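PDB 4YOD: thioredoxin-like protein from Bacteroides caccae ATCC 43185, which is of unknown function but carries a thioredoxin-like domain with a thioredoxin-type CxxC pattern, consistent with a role in thiol-disulfide redox chemistry. Local coordinates for residues P200-S203 and Q204-E208. Sequence-based numbering, arbitrary orientation.
Sequences PIIS and QLIKE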
# COMPACT_ATOMS: atom_id res chain seq x y z
N PRO A 200 8.73 -15.04 -16.54
CA PRO A 200 9.09 -16.47 -16.59
C PRO A 200 9.08 -17.19 -15.23
O PRO A 200 8.70 -18.37 -15.19
CB PRO A 200 10.49 -16.47 -17.20
CG PRO A 200 10.58 -15.19 -17.93
CD PRO A 200 9.78 -14.21 -17.16
N ILE A 201 9.49 -16.51 -14.14
CA ILE A 201 9.53 -17.12 -12.81
C ILE A 201 8.12 -17.62 -12.36
O ILE A 201 8.04 -18.67 -11.71
CB ILE A 201 10.19 -16.19 -11.73
CG1 ILE A 201 10.58 -16.97 -10.45
CG2 ILE A 201 9.34 -14.94 -11.40
CD1 ILE A 201 11.58 -18.18 -10.68
N ILE A 202 7.03 -16.91 -12.73
CA ILE A 202 5.63 -17.26 -12.39
C ILE A 202 5.28 -18.63 -12.99
O ILE A 202 4.92 -19.55 -12.26
CB ILE A 202 4.63 -16.15 -12.87
CG1 ILE A 202 5.00 -14.73 -12.33
CG2 ILE A 202 3.17 -16.52 -12.55
CD1 ILE A 202 4.80 -14.40 -10.87
N SER A 203 5.42 -18.75 -14.33
CA SER A 203 5.16 -19.96 -15.11
C SER A 203 5.98 -21.15 -14.59
O SER A 203 5.44 -22.26 -14.50
CB SER A 203 5.48 -19.72 -16.59
OG SER A 203 5.15 -18.40 -16.99
N GLN A 204 7.26 -20.91 -14.23
CA GLN A 204 8.19 -21.93 -13.72
C GLN A 204 7.75 -22.47 -12.37
O GLN A 204 7.67 -23.68 -12.22
CB GLN A 204 9.61 -21.34 -13.63
CG GLN A 204 10.68 -22.30 -13.08
CD GLN A 204 11.91 -21.58 -12.54
OE1 GLN A 204 12.33 -20.52 -13.05
NE2 GLN A 204 12.53 -22.16 -11.52
N LEU A 205 7.46 -21.57 -11.39
CA LEU A 205 7.06 -21.99 -10.05
C LEU A 205 5.64 -22.59 -10.04
O LEU A 205 5.36 -23.43 -9.17
CB LEU A 205 7.17 -20.82 -9.04
CG LEU A 205 8.57 -20.19 -8.85
CD1 LEU A 205 8.49 -18.95 -7.96
CD2 LEU A 205 9.58 -21.19 -8.27
N ILE A 206 4.75 -22.19 -10.98
CA ILE A 206 3.41 -22.81 -11.10
C ILE A 206 3.62 -24.28 -11.51
O ILE A 206 3.07 -25.18 -10.87
CB ILE A 206 2.45 -22.05 -12.08
CG1 ILE A 206 1.90 -20.75 -11.47
CG2 ILE A 206 1.30 -22.98 -12.58
CD1 ILE A 206 1.37 -19.81 -12.49
N LYS A 207 4.47 -24.51 -12.54
CA LYS A 207 4.82 -25.83 -13.09
C LYS A 207 5.46 -26.74 -12.02
O LYS A 207 5.07 -27.89 -11.91
CB LYS A 207 5.77 -25.66 -14.30
CG LYS A 207 5.88 -26.88 -15.20
CD LYS A 207 6.74 -26.62 -16.43
CE LYS A 207 5.91 -26.38 -17.67
NZ LYS A 207 6.71 -26.55 -18.92
N GLU A 208 6.40 -26.19 -11.21
CA GLU A 208 7.08 -26.87 -10.10
C GLU A 208 6.15 -27.12 -8.90
O GLU A 208 6.58 -27.72 -7.91
CB GLU A 208 8.24 -26.01 -9.60
CG GLU A 208 9.54 -26.08 -10.39
CD GLU A 208 10.61 -25.24 -9.73
OE1 GLU A 208 11.01 -25.55 -8.58
OE2 GLU A 208 11.01 -24.22 -10.34
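Ile201 touches both Leu205 and Gln204 with its long branch. Its first side-chain bond points away from 204-208, but CG1, anti to the backbone N (chi1 -164°), brings the branch back alongside the next turn: CG1 lies 3.8 Å from Leu205 CD1, while the terminal CD1 comes 3.4 Å from Gln204 OE1. One residue on, Ile202 CG2 meets Ile206 CD1 at 3.8 Å; in both apolar pairs the side chains cross at a slant. Four backbone bonds, from the N of Gln204, Leu205, Ile206 and Lys207 to the O of Pro200, Ile201, Ile202 and Ser203, set this i to i+4 spacing; Pro200, lacking an N-H, suits the first turn. In this thioredoxin-like domain the short helix 200-207 precedes strand 211-217, and apolar residues suit the inner face: Ile202, Leu205 and Ile206 pack on Leu211, Ile201 and Ile202 on Leu283 of helix 276-286. Gln204, its chain extended, is long enough for NE2 to donate to Glu208 OE2 (2.8 Å), which lies almost in the glutamine's amide plane. An alanine in place of Gln204 is likely to leave Glu208 OE2 without this donor and uncover Ile201 CD1. Glu208 OE1 forms a salt bridge with Lys210 NZ.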